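Local coordinates for uncharacterized protein (Burkholderia cenocepacia, PDB 6ANS), which is of unknown function and belongs to a family defined by the DUF1214 domain, two copies of which are recognised in its chain, at residues T130-G142 with K148-L160. Residues are numbered along the deposited sequence; the frame is centred on the assembly and turned at random.
Sequences TVAYLSFGTQKGG and KMLQTGFLDAKQL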
loop_
_atom_site.group_PDB
_atom_site.type_symbol
_atom_site.label_atom_id
_atom_site.label_comp_id
_atom_site.label_asym_id
_atom_site.label_seq_id
_atom_site.Cartn_x
_atom_site.Cartn_y
_atom_site.Cartn_z
ATOM N N THR A 130 13.293 14.293 14.268
ATOM C CA THR A 130 14.001 15.524 13.926
ATOM C C THR A 130 13.450 16.239 12.701
ATOM O O THR A 130 14.028 17.251 12.286
ATOM C CB THR A 130 15.496 15.253 13.689
ATOM O OG1 THR A 130 15.640 14.402 12.545
ATOM C CG2 THR A 130 16.127 14.590 14.908
ATOM N N VAL A 131 12.395 15.725 12.068
ATOM C CA VAL A 131 11.788 16.470 10.975
ATOM C C VAL A 131 11.331 17.815 11.530
ATOM O O VAL A 131 10.706 17.882 12.597
ATOM C CB VAL A 131 10.654 15.651 10.328
ATOM C CG1 VAL A 131 9.540 15.347 11.326
ATOM C CG2 VAL A 131 10.128 16.334 9.059
ATOM N N ALA A 132 11.735 18.907 10.871
ATOM C CA ALA A 132 11.510 20.215 11.490
ATOM C C ALA A 132 10.054 20.660 11.395
ATOM O O ALA A 132 9.526 21.251 12.345
ATOM C CB ALA A 132 12.440 21.273 10.895
ATOM N N TYR A 133 9.388 20.414 10.267
ATOM C CA TYR A 133 7.990 20.798 10.107
ATOM C C TYR A 133 7.068 19.595 10.297
ATOM O O TYR A 133 7.213 18.573 9.618
ATOM C CB TYR A 133 7.726 21.467 8.760
ATOM C CG TYR A 133 6.311 22.027 8.674
ATOM C CD1 TYR A 133 5.245 21.223 8.251
ATOM C CD2 TYR A 133 6.036 23.341 9.040
ATOM C CE1 TYR A 133 3.943 21.717 8.185
ATOM C CE2 TYR A 133 4.735 23.852 8.979
ATOM C CZ TYR A 133 3.693 23.031 8.554
ATOM O OH TYR A 133 2.413 23.522 8.501
ATOM N N LEU A 134 6.100 19.746 11.203
ATOM C CA LEU A 134 5.156 18.700 11.579
ATOM C C LEU A 134 3.818 19.357 11.885
ATOM O O LEU A 134 3.756 20.226 12.761
ATOM C CB LEU A 134 5.680 17.947 12.805
ATOM C CG LEU A 134 4.728 16.941 13.433
ATOM C CD1 LEU A 134 4.519 15.802 12.454
ATOM C CD2 LEU A 134 5.316 16.438 14.749
ATOM N N SER A 135 2.753 18.988 11.158
ATOM C CA SER A 135 1.451 19.582 11.429
ATOM C C SER A 135 0.384 18.500 11.503
ATOM O O SER A 135 0.522 17.424 10.909
ATOM C CB SER A 135 1.082 20.665 10.394
ATOM O OG SER A 135 0.720 20.114 9.143
ATOM N N PHE A 136 -0.663 18.789 12.279
ATOM C CA PHE A 136 -1.778 17.878 12.515
ATOM C C PHE A 136 -3.069 18.612 12.199
ATOM O O PHE A 136 -3.387 19.596 12.862
ATOM C CB PHE A 136 -1.819 17.385 13.966
ATOM C CG PHE A 136 -0.561 16.684 14.429
ATOM C CD1 PHE A 136 -0.441 15.310 14.325
ATOM C CD2 PHE A 136 0.492 17.403 14.992
ATOM C CE1 PHE A 136 0.719 14.661 14.757
ATOM C CE2 PHE A 136 1.639 16.762 15.428
ATOM C CZ PHE A 136 1.749 15.388 15.311
ATOM N N GLY A 137 -3.822 18.131 11.221
ATOM C CA GLY A 137 -5.132 18.681 10.908
ATOM C C GLY A 137 -6.232 17.651 11.072
ATOM O O GLY A 137 -6.087 16.505 10.643
ATOM N N THR A 138 -7.338 18.055 11.692
ATOM C CA THR A 138 -8.516 17.203 11.667
ATOM C C THR A 138 -9.484 17.735 10.620
ATOM O O THR A 138 -9.552 18.938 10.376
ATOM C CB THR A 138 -9.173 17.074 13.047
ATOM O OG1 THR A 138 -9.642 18.342 13.500
ATOM C CG2 THR A 138 -8.162 16.500 14.055
ATOM N N GLN A 139 -10.154 16.819 9.928
ATOM C CA GLN A 139 -10.964 17.162 8.770
ATOM C C GLN A 139 -12.314 16.467 8.873
ATOM O O GLN A 139 -12.483 15.486 9.603
ATOM C CB GLN A 139 -10.271 16.767 7.443
ATOM C CG GLN A 139 -8.739 16.922 7.404
ATOM C CD GLN A 139 -8.265 18.391 7.395
ATOM O OE1 GLN A 139 -7.223 18.711 7.964
ATOM N NE2 GLN A 139 -9.032 19.276 6.750
ATOM N N LYS A 140 -13.283 16.976 8.119
ATOM C CA LYS A 140 -14.596 16.358 8.071
ATOM C C LYS A 140 -15.007 16.205 6.614
ATOM O O LYS A 140 -14.268 16.602 5.710
ATOM C CB LYS A 140 -15.623 17.181 8.866
ATOM C CG LYS A 140 -15.890 18.549 8.291
ATOM C CD LYS A 140 -16.852 19.321 9.213
ATOM C CE LYS A 140 -17.132 20.719 8.697
ATOM N NZ LYS A 140 -18.114 21.420 9.585
ATOM N N GLY A 141 -16.206 15.648 6.393
ATOM C CA GLY A 141 -16.685 15.427 5.036
ATOM C C GLY A 141 -15.759 14.468 4.305
ATOM O O GLY A 141 -15.321 13.450 4.847
ATOM N N GLY A 142 -15.431 14.809 3.074
ATOM C CA GLY A 142 -14.526 14.019 2.260
ATOM C C GLY A 142 -14.822 14.242 0.797
ATOM O O GLY A 142 -15.922 14.644 0.409
ATOM N N LYS A 148 -15.010 17.945 -0.527
ATOM C CA LYS A 148 -14.242 18.859 0.296
ATOM C C LYS A 148 -13.537 18.065 1.378
ATOM O O LYS A 148 -13.933 16.952 1.708
ATOM C CB LYS A 148 -15.135 19.921 0.958
ATOM C CG LYS A 148 -15.837 20.866 0.004
ATOM C CD LYS A 148 -14.848 21.855 -0.584
ATOM C CE LYS A 148 -15.547 22.954 -1.377
ATOM N NZ LYS A 148 -14.562 23.685 -2.227
HETATM N N MSE A 149 -12.518 18.668 1.962
HETATM C CA MSE A 149 -11.991 18.164 3.219
HETATM C C MSE A 149 -11.855 19.298 4.223
HETATM O O MSE A 149 -10.749 19.646 4.623
HETATM C CB MSE A 149 -10.630 17.484 3.031
HETATM C CG MSE A 149 -10.660 16.138 2.414
HETATM SE SE MSE A 149 -8.824 15.417 2.466
HETATM C CE MSE A 149 -8.764 14.761 4.268
ATOM N N LEU A 150 -12.989 19.851 4.638
ATOM C CA LEU A 150 -12.993 21.018 5.508
ATOM C C LEU A 150 -12.312 20.715 6.838
ATOM O O LEU A 150 -12.500 19.647 7.425
ATOM C CB LEU A 150 -14.435 21.480 5.736
ATOM C CG LEU A 150 -15.184 21.916 4.474
ATOM C CD1 LEU A 150 -16.672 22.125 4.765
ATOM C CD2 LEU A 150 -14.564 23.201 3.937
ATOM N N GLN A 151 -11.524 21.674 7.312
ATOM C CA GLN A 151 -10.735 21.486 8.518
ATOM C C GLN A 151 -11.545 21.810 9.763
ATOM O O GLN A 151 -12.294 22.785 9.793
ATOM C CB GLN A 151 -9.480 22.364 8.468
ATOM C CG GLN A 151 -8.499 22.110 9.582
ATOM C CD GLN A 151 -7.092 22.499 9.197
ATOM O OE1 GLN A 151 -6.703 23.671 9.313
ATOM N NE2 GLN A 151 -6.317 21.525 8.724
ATOM N N THR A 152 -11.359 21.009 10.808
ATOM C CA THR A 152 -12.010 21.251 12.087
ATOM C C THR A 152 -11.043 21.585 13.225
ATOM O O THR A 152 -11.489 22.101 14.250
ATOM C CB THR A 152 -12.861 20.035 12.491
ATOM O OG1 THR A 152 -12.058 18.840 12.435
ATOM C CG2 THR A 152 -14.065 19.895 11.572
ATOM N N GLY A 153 -9.745 21.334 13.068
ATOM C CA GLY A 153 -8.760 21.647 14.093
ATOM C C GLY A 153 -7.376 21.601 13.485
ATOM O O GLY A 153 -7.175 21.079 12.384
ATOM N N PHE A 154 -6.414 22.152 14.218
ATOM C CA PHE A 154 -5.075 22.279 13.673
ATOM C C PHE A 154 -4.069 22.437 14.803
ATOM O O PHE A 154 -4.337 23.125 15.785
ATOM C CB PHE A 154 -4.966 23.466 12.703
ATOM C CG PHE A 154 -3.615 23.577 12.068
ATOM C CD1 PHE A 154 -3.284 22.783 10.974
ATOM C CD2 PHE A 154 -2.661 24.448 12.580
ATOM C CE1 PHE A 154 -2.018 22.865 10.386
ATOM C CE2 PHE A 154 -1.409 24.543 12.005
ATOM C CZ PHE A 154 -1.081 23.746 10.901
ATOM N N LEU A 155 -2.918 21.789 14.656
ATOM C CA LEU A 155 -1.833 21.937 15.618
ATOM C C LEU A 155 -0.511 21.760 14.890
ATOM O O LEU A 155 -0.344 20.795 14.137
ATOM C CB LEU A 155 -1.963 20.910 16.749
ATOM C CG LEU A 155 -0.873 20.802 17.804
ATOM C CD1 LEU A 155 -0.830 22.049 18.651
ATOM C CD2 LEU A 155 -1.098 19.575 18.680
ATOM N N ASP A 156 0.396 22.714 15.083
ATOM C CA ASP A 156 1.759 22.652 14.559
ATOM C C ASP A 156 2.712 23.039 15.691
ATOM O O ASP A 156 2.335 23.058 16.871
ATOM C CB ASP A 156 1.926 23.527 13.309
ATOM C CG ASP A 156 1.762 25.017 13.590
ATOM O OD1 ASP A 156 1.614 25.424 14.763
ATOM O OD2 ASP A 156 1.780 25.793 12.609
ATOM N N ALA A 157 3.968 23.372 15.334
ATOM C CA ALA A 157 4.988 23.710 16.341
ATOM C C ALA A 157 4.627 24.955 17.148
ATOM O O ALA A 157 5.111 25.123 18.275
ATOM C CB ALA A 157 6.347 23.936 15.686
ATOM N N LYS A 158 3.817 25.855 16.583
ATOM C CA LYS A 158 3.492 27.100 17.277
ATOM C C LYS A 158 2.835 26.832 18.626
ATOM O O LYS A 158 2.992 27.624 19.566
ATOM C CB LYS A 158 2.566 27.964 16.423
ATOM C CG LYS A 158 3.090 28.360 15.064
ATOM C CD LYS A 158 2.129 29.354 14.417
ATOM C CE LYS A 158 2.610 29.761 13.039
ATOM N NZ LYS A 158 2.817 28.564 12.179
ATOM N N GLN A 159 2.014 25.783 18.713
ATOM C CA GLN A 159 1.376 25.412 19.968
ATOM C C GLN A 159 1.888 24.107 20.565
ATOM O O GLN A 159 1.567 23.816 21.722
ATOM C CB GLN A 159 -0.156 25.329 19.797
ATOM C CG GLN A 159 -0.843 26.659 19.397
ATOM C CD GLN A 159 -0.820 27.734 20.493
ATOM O OE1 GLN A 159 -0.729 27.431 21.684
ATOM N NE2 GLN A 159 -0.906 28.998 20.081
ATOM N N LEU A 160 2.699 23.330 19.843
ATOM C CA LEU A 160 3.057 22.009 20.344
ATOM C C LEU A 160 4.014 22.094 21.524
ATOM O O LEU A 160 4.984 22.860 21.515
ATOM C CB LEU A 160 3.695 21.158 19.244
ATOM C CG LEU A 160 3.861 19.667 19.583
ATOM C CD1 LEU A 160 2.553 18.962 19.926
ATOM C CD2 LEU A 160 4.635 18.934 18.487
HETATM O O HOH W 1 5.119 22.876 12.554
HETATM O O HOH W 2 -15.459 18.574 4.073
#
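Strands 133-140 and 151-155 run antiparallel at 163°, joined by mutual backbone bonds between Phe136 and Leu155, by Thr138 N to Gly153 O, and by Lys140 N to Leu150 O. The register slips by one residue between Thr138 and Gln139, where Thr152 N bonds Thr138 O at 2.8 Å, the marks of a beta bulge. On the face of Gly137 and Phe154, the Gln139 chain bends at chi2 (-70°) and its amide spans two partners: OE1 takes a nearly straight bond from Gln151 NE2 (3.1 Å), in its carbonyl plane and on a lone pair, while NE2 gives a weak bond to Met149 O. The two amide planes stand 54° apart. The CE of selenomethionine Met149 lies across the Gln139 chain, 3.8 Å from Gln139 CG. At the bulge, Thr138 OG1 and Thr152 OG1 lie 2.7 Å apart, and Arg183 O and Thr188 OG1 add further partners to this buried hydroxyl pair. Lys140 passes its CD 3.7 Å from Thr152 CG2 on the way to a salt bridge with Glu185. Farther along, the ring of Phe154 runs past Phe136 O toward Ser135, bringing Phe154 CZ 3.8 Å from Ser135 CB. Water 1 links Leu134 O to Ala157 N, and water 2 joins Lys140 O to Leu150 N. This is a bulged beta hairpin whose connection carries the short helix 143-146; it places 151-155 at the edge of a four-stranded antiparallel sheet within the first of the two DUF1214 regions.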